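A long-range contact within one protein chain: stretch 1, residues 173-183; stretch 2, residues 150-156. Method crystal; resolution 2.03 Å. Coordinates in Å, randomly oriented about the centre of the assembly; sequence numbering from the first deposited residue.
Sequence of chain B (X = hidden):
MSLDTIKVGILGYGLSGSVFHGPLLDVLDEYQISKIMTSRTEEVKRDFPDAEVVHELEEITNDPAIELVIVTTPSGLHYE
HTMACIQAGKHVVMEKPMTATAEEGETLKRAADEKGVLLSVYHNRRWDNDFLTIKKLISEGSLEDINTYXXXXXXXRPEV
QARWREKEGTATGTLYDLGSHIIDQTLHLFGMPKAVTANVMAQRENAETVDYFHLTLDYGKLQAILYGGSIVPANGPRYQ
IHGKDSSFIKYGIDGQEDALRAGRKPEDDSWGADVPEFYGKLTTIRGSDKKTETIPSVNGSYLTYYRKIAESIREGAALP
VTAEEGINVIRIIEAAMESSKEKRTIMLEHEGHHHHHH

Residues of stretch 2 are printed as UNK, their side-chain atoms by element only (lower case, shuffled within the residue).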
# COMPACT_ATOMS: atom_id res chain seq x y z
N GLY B 173 12.41 17.48 -3.97
CA GLY B 173 12.08 16.04 -3.98
C GLY B 173 10.58 15.82 -3.90
O GLY B 173 9.81 16.77 -3.70
N THR B 174 10.16 14.56 -4.01
CA THR B 174 8.74 14.31 -4.23
C THR B 174 7.90 14.30 -2.94
O THR B 174 6.68 14.43 -3.03
CB THR B 174 8.52 12.96 -4.92
OG1 THR B 174 9.22 11.98 -4.16
CG2 THR B 174 8.98 12.99 -6.43
N LEU B 175 8.50 14.11 -1.78
CA LEU B 175 7.74 14.18 -0.52
C LEU B 175 7.25 15.62 -0.25
O LEU B 175 6.08 15.86 0.07
CB LEU B 175 8.57 13.62 0.66
CG LEU B 175 7.98 13.75 2.06
CD1 LEU B 175 6.62 13.00 2.19
CD2 LEU B 175 8.99 13.31 3.15
N TYR B 176 8.15 16.60 -0.42
CA TYR B 176 7.72 18.01 -0.39
C TYR B 176 6.76 18.35 -1.52
O TYR B 176 5.72 18.97 -1.30
CB TYR B 176 8.91 18.95 -0.50
CG TYR B 176 9.63 19.15 0.82
CD1 TYR B 176 10.84 18.49 1.08
CD2 TYR B 176 9.11 20.00 1.77
CE1 TYR B 176 11.52 18.70 2.29
CE2 TYR B 176 9.77 20.21 3.00
CZ TYR B 176 10.96 19.57 3.24
OH TYR B 176 11.59 19.79 4.46
N ASP B 177 7.09 17.93 -2.73
CA ASP B 177 6.32 18.38 -3.87
C ASP B 177 4.95 17.67 -4.02
O ASP B 177 3.94 18.32 -4.29
CB ASP B 177 7.13 18.22 -5.13
CG ASP B 177 6.42 18.79 -6.32
OD1 ASP B 177 5.62 19.75 -6.17
OD2 ASP B 177 6.64 18.29 -7.43
N LEU B 178 4.91 16.37 -3.81
CA LEU B 178 3.68 15.59 -4.02
C LEU B 178 3.12 15.12 -2.70
O LEU B 178 1.90 15.21 -2.48
CB LEU B 178 3.95 14.36 -4.92
CG LEU B 178 4.61 14.57 -6.29
CD1 LEU B 178 4.59 13.23 -7.06
CD2 LEU B 178 4.04 15.66 -7.13
N GLY B 179 4.00 14.62 -1.83
CA GLY B 179 3.59 14.13 -0.52
C GLY B 179 2.80 15.17 0.26
O GLY B 179 1.82 14.82 0.94
N SER B 180 3.20 16.44 0.13
CA SER B 180 2.54 17.53 0.85
C SER B 180 1.04 17.58 0.56
O SER B 180 0.23 17.74 1.47
CB SER B 180 3.26 18.89 0.61
OG SER B 180 3.19 19.30 -0.73
N HIS B 181 0.65 17.36 -0.68
CA HIS B 181 -0.77 17.36 -1.04
C HIS B 181 -1.61 16.28 -0.34
O HIS B 181 -2.75 16.54 0.06
CB HIS B 181 -0.93 17.14 -2.54
CG HIS B 181 -0.49 18.29 -3.38
ND1 HIS B 181 -1.09 19.53 -3.33
CD2 HIS B 181 0.47 18.38 -4.33
CE1 HIS B 181 -0.52 20.34 -4.21
NE2 HIS B 181 0.45 19.67 -4.82
N ILE B 182 -1.09 15.06 -0.24
CA ILE B 182 -1.90 13.96 0.29
C ILE B 182 -1.80 13.88 1.82
O ILE B 182 -2.71 13.39 2.48
CB ILE B 182 -1.59 12.60 -0.45
CG1 ILE B 182 -0.10 12.21 -0.34
CG2 ILE B 182 -1.97 12.72 -1.94
CD1 ILE B 182 0.17 10.72 -0.82
N ILE B 183 -0.71 14.44 2.36
CA ILE B 183 -0.57 14.68 3.79
C ILE B 183 -1.62 15.72 4.24
O ILE B 183 -2.30 15.53 5.26
CB ILE B 183 0.85 15.16 4.12
CG1 ILE B 183 1.84 14.00 4.03
CG2 ILE B 183 0.92 15.80 5.55
CD1 ILE B 183 3.34 14.46 4.07
N UNK B 150 -5.43 4.66 2.56
CA UNK B 150 -4.18 4.40 1.82
C UNK B 150 -4.21 5.17 0.55
O UNK B 150 -5.17 5.03 -0.25
o UNK B 150 -4.22 0.10 1.31
c UNK B 150 -3.68 0.55 2.34
c UNK B 150 -3.75 2.05 2.69
n UNK B 150 -3.05 -0.24 3.23
c UNK B 150 -4.01 2.91 1.48
N UNK B 151 -3.21 6.01 0.36
CA UNK B 151 -3.20 6.92 -0.80
C UNK B 151 -1.89 6.75 -1.52
O UNK B 151 -0.81 6.75 -0.88
c UNK B 151 -4.62 8.55 0.55
c UNK B 151 -3.58 9.30 -1.58
c UNK B 151 -3.40 8.43 -0.37
N UNK B 152 -1.95 6.56 -2.83
CA UNK B 152 -0.67 6.54 -3.59
C UNK B 152 -0.57 7.61 -4.63
O UNK B 152 -1.56 8.03 -5.22
c UNK B 152 -0.36 5.17 -4.19
o UNK B 152 -1.11 4.92 -5.34
N UNK B 153 0.65 8.08 -4.86
CA UNK B 153 0.83 9.24 -5.74
C UNK B 153 2.12 9.02 -6.51
O UNK B 153 3.18 9.48 -6.11
c UNK B 153 0.71 11.82 -5.59
c UNK B 153 0.18 14.18 -5.46
c UNK B 153 0.76 11.94 -6.99
o UNK B 153 0.04 15.49 -7.41
c UNK B 153 0.95 10.50 -4.88
c UNK B 153 0.51 13.15 -7.62
c UNK B 153 0.25 14.28 -6.84
c UNK B 153 0.39 12.97 -4.83
N UNK B 154 2.00 8.31 -7.62
CA UNK B 154 3.15 7.75 -8.28
C UNK B 154 3.39 8.50 -9.56
O UNK B 154 2.50 9.16 -10.06
o UNK B 154 3.64 5.37 -6.56
c UNK B 154 2.77 5.40 -7.45
c UNK B 154 2.89 6.29 -8.63
n UNK B 154 1.73 4.62 -7.44
N UNK B 155 4.57 8.35 -10.14
CA UNK B 155 4.75 8.81 -11.51
C UNK B 155 5.74 7.85 -12.20
O UNK B 155 6.41 7.05 -11.54
c UNK B 155 6.70 10.34 -10.97
n UNK B 155 9.28 13.65 -10.58
n UNK B 155 10.55 12.25 -9.26
c UNK B 155 7.13 11.76 -10.53
c UNK B 155 5.27 10.25 -11.50
c UNK B 155 9.42 12.51 -9.91
n UNK B 155 8.42 11.63 -9.85
N UNK B 156 5.83 7.94 -13.53
CA UNK B 156 6.87 7.23 -14.28
C UNK B 156 7.84 8.25 -14.87
O UNK B 156 7.58 8.83 -15.88
c UNK B 156 9.27 3.88 -17.28
c UNK B 156 7.93 4.41 -15.39
c UNK B 156 8.88 3.62 -15.98
c UNK B 156 6.28 6.36 -15.41
c UNK B 156 7.33 5.48 -16.09
c UNK B 156 8.73 4.93 -17.99
c UNK B 156 7.76 5.74 -17.39
o UNK B 156 10.22 3.08 -17.86

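Position 150 opens the stretch in a strand, and its side chain has three carbons in a row, the third carrying one oxygen and one nitrogen. That is a carboxamide on a two-methylene stem, so the residue is Gln150. It lies out of reach of the helix and adds nothing to the contact, which therefore does not explain the choice of residue here.

Position 151 has three side-chain carbons, one bonded to CA and carrying the other two, with no heteroatom. Its CA-to-CB bond points toward the helix, where a terminal carbon packs against Ile182. This is Val151, whose compact, beta-branched side chain suits both an extended backbone and a buried apolar contact; Val151 CG1 lies 3.8 Å from Ile182 CG2.

Position 152 has one carbon followed by one oxygen, and it points away from the helix, as alternation along a strand requires. It is Ser152, whose hydroxyl is hydrogen-bonded elsewhere in the structure.

At position 153 one carbon leads to a ring of six carbons bearing an oxygen, and the side chain points toward the helix. Leu178 CB sits over one face of the ring, 3.9 Å from its centroid and only 18° off the ring normal. The residue is Tyr153. Its flat ring offers Leu178 CB a CH-pi contact, while Tyr153 CD1 lies 3.6 Å from Leu178 O and 3.7 Å from Ile182 CG2. The side chain reaches across the helix, and Tyr153 OH comes to 4.2 Å from His181 CD2, a contact without a hydrogen bond.

Position 154 has two carbons, the second carrying an oxygen and a nitrogen: a short carboxamide, hence Asn154. It points away, and its OD1 is hydrogen-bonded elsewhere in the structure.

Position 155 has three carbons, a nitrogen, and then a carbon carrying two more nitrogens. Its CA-to-CB bond points toward the helix, and the planar end group has Thr174 CG2 over one face. This guanidinium identifies Arg155. The long chain reaches the start of the helix, where Arg155 NH1 lies 3.3 Å from Thr174 CG2. A planar group can receive a methyl on its face while its nitrogens bond in other directions; NE and NH1 do so elsewhere in the structure.

Position 156 again has one carbon and a six-carbon ring bearing an oxygen, out of reach of the helix. It is Tyr156, whose OH is hydrogen-bonded elsewhere in the structure, so the hydroxyl is satisfied away from this contact.

The contact therefore works by packing, with no hydrogen bond between the stretches. Val151, Tyr153 and Arg155, alternate residues all directed toward the helix, meet Ile182, Leu178 and Thr174 in turn. Tyr153 is the centre, covered over 117 Å² of the 410 Å² buried in total.

Stretch 2, residues 150-156: QVSYNRY
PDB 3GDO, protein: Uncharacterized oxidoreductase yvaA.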